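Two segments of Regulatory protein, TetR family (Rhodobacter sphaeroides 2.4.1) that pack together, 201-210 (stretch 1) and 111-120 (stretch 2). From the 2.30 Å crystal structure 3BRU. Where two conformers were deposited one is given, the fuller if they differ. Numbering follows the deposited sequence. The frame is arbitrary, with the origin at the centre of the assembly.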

# COMPACT_ATOMS: atom_id res chain seq x y z
N ARG A 201 -4.70 4.87 -13.52
CA ARG A 201 -4.46 4.09 -14.73
C ARG A 201 -4.00 2.66 -14.39
O ARG A 201 -3.51 2.40 -13.29
CB ARG A 201 -3.41 4.78 -15.60
CG ARG A 201 -2.02 4.81 -14.98
CD ARG A 201 -1.13 5.75 -15.75
NE ARG A 201 0.24 5.66 -15.28
CZ ARG A 201 1.30 6.07 -15.98
NH1 ARG A 201 1.14 6.60 -17.19
NH2 ARG A 201 2.52 5.93 -15.46
N PRO A 202 -4.15 1.71 -15.34
CA PRO A 202 -3.79 0.32 -14.98
C PRO A 202 -2.30 -0.03 -15.09
O PRO A 202 -1.91 -1.12 -14.71
CB PRO A 202 -4.62 -0.50 -15.97
CG PRO A 202 -4.66 0.34 -17.20
CD PRO A 202 -4.66 1.80 -16.72
N ASP A 203 -1.47 0.90 -15.54
CA ASP A 203 -0.05 0.62 -15.80
C ASP A 203 0.71 -0.08 -14.67
O ASP A 203 1.46 -1.00 -14.96
CB ASP A 203 0.68 1.91 -16.19
CG ASP A 203 -0.03 2.65 -17.32
OD1 ASP A 203 -1.30 2.64 -17.35
OD2 ASP A 203 0.67 3.27 -18.17
N PRO A 204 0.55 0.38 -13.39
CA PRO A 204 1.24 -0.31 -12.29
C PRO A 204 0.79 -1.75 -12.09
O PRO A 204 1.57 -2.57 -11.59
CB PRO A 204 0.89 0.54 -11.06
CG PRO A 204 0.48 1.87 -11.62
CD PRO A 204 -0.22 1.54 -12.89
N LEU A 205 -0.46 -2.06 -12.47
CA LEU A 205 -0.96 -3.40 -12.43
C LEU A 205 -0.20 -4.26 -13.43
O LEU A 205 0.21 -5.37 -13.07
CB LEU A 205 -2.46 -3.44 -12.74
CG LEU A 205 -3.37 -2.60 -11.84
CD1 LEU A 205 -4.84 -2.78 -12.27
CD2 LEU A 205 -3.16 -2.97 -10.37
N HIS A 206 -0.02 -3.76 -14.66
CA HIS A 206 0.60 -4.54 -15.71
C HIS A 206 2.08 -4.72 -15.40
O HIS A 206 2.68 -5.78 -15.61
CB HIS A 206 0.46 -3.85 -17.08
CG HIS A 206 -0.95 -3.55 -17.48
ND1 HIS A 206 -1.27 -2.56 -18.39
CD2 HIS A 206 -2.13 -4.12 -17.12
CE1 HIS A 206 -2.58 -2.53 -18.58
NE2 HIS A 206 -3.12 -3.45 -17.80
N SER A 207 2.66 -3.65 -14.88
CA SER A 207 4.07 -3.62 -14.51
C SER A 207 4.36 -4.64 -13.42
O SER A 207 5.31 -5.42 -13.53
CB SER A 207 4.45 -2.23 -14.04
OG SER A 207 5.84 -2.19 -13.97
N PHE A 208 3.54 -4.65 -12.38
CA PHE A 208 3.67 -5.66 -11.33
C PHE A 208 3.55 -7.13 -11.84
O PHE A 208 4.38 -7.96 -11.51
CB PHE A 208 2.70 -5.41 -10.15
CG PHE A 208 2.55 -6.63 -9.27
CD1 PHE A 208 3.60 -7.03 -8.44
CD2 PHE A 208 1.40 -7.42 -9.35
CE1 PHE A 208 3.50 -8.17 -7.66
CE2 PHE A 208 1.29 -8.58 -8.57
CZ PHE A 208 2.35 -8.95 -7.71
N THR A 209 2.51 -7.43 -12.62
CA THR A 209 2.26 -8.83 -13.02
C THR A 209 3.23 -9.33 -14.08
O THR A 209 3.61 -10.51 -14.09
CB THR A 209 0.77 -9.07 -13.49
OG1 THR A 209 0.47 -8.26 -14.63
CG2 THR A 209 -0.23 -8.75 -12.38
N ARG A 210 3.63 -8.42 -14.96
CA ARG A 210 4.63 -8.70 -15.96
C ARG A 210 5.91 -9.16 -15.28
O ARG A 210 6.50 -10.16 -15.64
CB ARG A 210 4.87 -7.44 -16.77
CG ARG A 210 5.61 -7.66 -18.07
CD ARG A 210 5.52 -6.42 -19.03
NE ARG A 210 4.14 -6.11 -19.47
CZ ARG A 210 3.48 -4.97 -19.23
NH1 ARG A 210 4.05 -3.96 -18.55
NH2 ARG A 210 2.23 -4.84 -19.69
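Stretch 2 111-120: FTRMAEEGMA

Stretch 2 is helical and runs nearly antiparallel to the helix formed by residues 203-210 of stretch 1. The angle between the two N-to-C directions is 171°. The axes come no closer than 11.2 Å, so side chains bridge the gap. The backbones are nearest where Pro 202, just before its helix, faces Glu 116, with 7.0 Å between their CA atoms.

The antiparallel order sets the pairing. Thr 112, early in stretch 2, meets Thr 209, late in stretch 1. Met 119, a selenomethionine, meets Leu 205. Thr 112, Glu 116 and Met 119 are spaced by four and three residues, so all three point their CA-to-CB bonds toward stretch 1.

Glu 116 is the centre of the contact. Its chi1 and chi2 are both t, at 178°, and this extended chain carries the carboxylate across to His 206. The CA-to-CB bond of His 206 points sideways, but with chi1 m and chi2 at 156° the end of its ring comes nearer. His 206 NE2 donates a hydrogen bond to Glu 116 OE2 at 2.9 Å, with an angle of 152° at the hydrogen. The oxygen lies at the ring edge, near its plane, as suits an N-H donor. Pro 202 CB also lies 3.2 Å from Glu 116 OE2.

The aliphatic part of Glu 116 packs as well: its CG is 3.9 Å from Leu 205 CD1. Leu 205 adopts the common m, t rotamer. The same CD1 is 4.2 Å from Met 119 SE, an apolar contact. Met 119 is m, t, p along its chain.

Both threonines have chi1 p, and their methyls meet, Thr 209 CG2 to Thr 112 CG2 at 4.1 Å. This leaves Thr 209 OG1 near the carbonyls of its own helix, where any hydrogen bond is weak.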

# COMPACT_ATOMS: atom_id res chain seq x y z
N PHE A 111 -7.87 -13.68 -12.53
CA PHE A 111 -8.17 -12.85 -11.37
C PHE A 111 -7.68 -11.41 -11.51
O PHE A 111 -8.43 -10.46 -11.25
CB PHE A 111 -7.64 -13.46 -10.07
CG PHE A 111 -7.47 -12.44 -8.98
CD1 PHE A 111 -8.57 -11.94 -8.30
CD2 PHE A 111 -6.21 -11.92 -8.68
CE1 PHE A 111 -8.43 -10.97 -7.33
CE2 PHE A 111 -6.05 -10.95 -7.72
CZ PHE A 111 -7.15 -10.47 -7.04
N THR A 112 -6.43 -11.25 -11.90
CA THR A 112 -5.84 -9.90 -12.07
C THR A 112 -6.44 -9.10 -13.23
O THR A 112 -6.52 -7.87 -13.17
CB THR A 112 -4.28 -9.92 -12.19
OG1 THR A 112 -3.90 -10.63 -13.37
CG2 THR A 112 -3.66 -10.56 -10.98
N ARG A 113 -6.87 -9.81 -14.25
CA ARG A 113 -7.58 -9.25 -15.38
C ARG A 113 -8.97 -8.71 -14.97
O ARG A 113 -9.31 -7.57 -15.28
CB ARG A 113 -7.65 -10.32 -16.46
CG ARG A 113 -8.20 -9.87 -17.79
CD ARG A 113 -7.61 -10.74 -18.91
NE ARG A 113 -7.94 -10.29 -20.27
CZ ARG A 113 -8.34 -9.06 -20.65
NH1 ARG A 113 -8.63 -8.83 -21.93
NH2 ARG A 113 -8.49 -8.07 -19.76
N MSE A 114 -9.72 -9.54 -14.26
CA MSE A 114 -11.00 -9.22 -13.63
C MSE A 114 -10.98 -8.08 -12.62
O MSE A 114 -11.85 -7.22 -12.64
CB MSE A 114 -11.56 -10.45 -12.92
CG MSE A 114 -11.99 -11.54 -13.87
SE MSE A 114 -13.00 -13.01 -13.05
CE MSE A 114 -11.96 -13.28 -11.44
N ALA A 115 -10.00 -8.12 -11.71
CA ALA A 115 -9.84 -7.09 -10.73
C ALA A 115 -9.56 -5.77 -11.44
O ALA A 115 -10.11 -4.76 -11.06
CB ALA A 115 -8.71 -7.46 -9.73
N GLU A 116 -8.73 -5.77 -12.47
CA GLU A 116 -8.51 -4.56 -13.28
C GLU A 116 -9.78 -4.04 -13.97
O GLU A 116 -10.04 -2.82 -14.00
CB GLU A 116 -7.43 -4.82 -14.32
CG GLU A 116 -7.16 -3.62 -15.25
CD GLU A 116 -6.04 -3.89 -16.26
OE1 GLU A 116 -5.26 -4.89 -16.07
OE2 GLU A 116 -5.95 -3.11 -17.27
N GLU A 117 -10.57 -4.96 -14.53
CA GLU A 117 -11.86 -4.61 -15.13
C GLU A 117 -12.80 -3.97 -14.14
O GLU A 117 -13.50 -2.99 -14.47
CB GLU A 117 -12.52 -5.84 -15.78
CG GLU A 117 -11.84 -6.25 -17.09
CD GLU A 117 -12.16 -7.69 -17.55
OE1 GLU A 117 -12.88 -8.43 -16.82
OE2 GLU A 117 -11.70 -8.08 -18.67
N GLY A 118 -12.83 -4.51 -12.92
CA GLY A 118 -13.59 -3.93 -11.83
C GLY A 118 -13.11 -2.52 -11.54
O GLY A 118 -13.91 -1.61 -11.47
N MSE A 119 -11.81 -2.34 -11.35
CA MSE A 119 -11.24 -1.01 -11.07
C MSE A 119 -11.49 0.00 -12.19
O MSE A 119 -11.70 1.19 -11.92
CB MSE A 119 -9.75 -1.07 -10.77
CG MSE A 119 -9.34 -1.65 -9.42
SE MSE A 119 -7.40 -1.25 -9.25
CE MSE A 119 -7.47 0.73 -8.93
N ALA A 120 -11.43 -0.46 -13.44
CA ALA A 120 -11.63 0.37 -14.64
C ALA A 120 -13.05 1.00 -14.74
O ALA A 120 -13.21 2.04 -15.38
CB ALA A 120 -11.31 -0.43 -15.91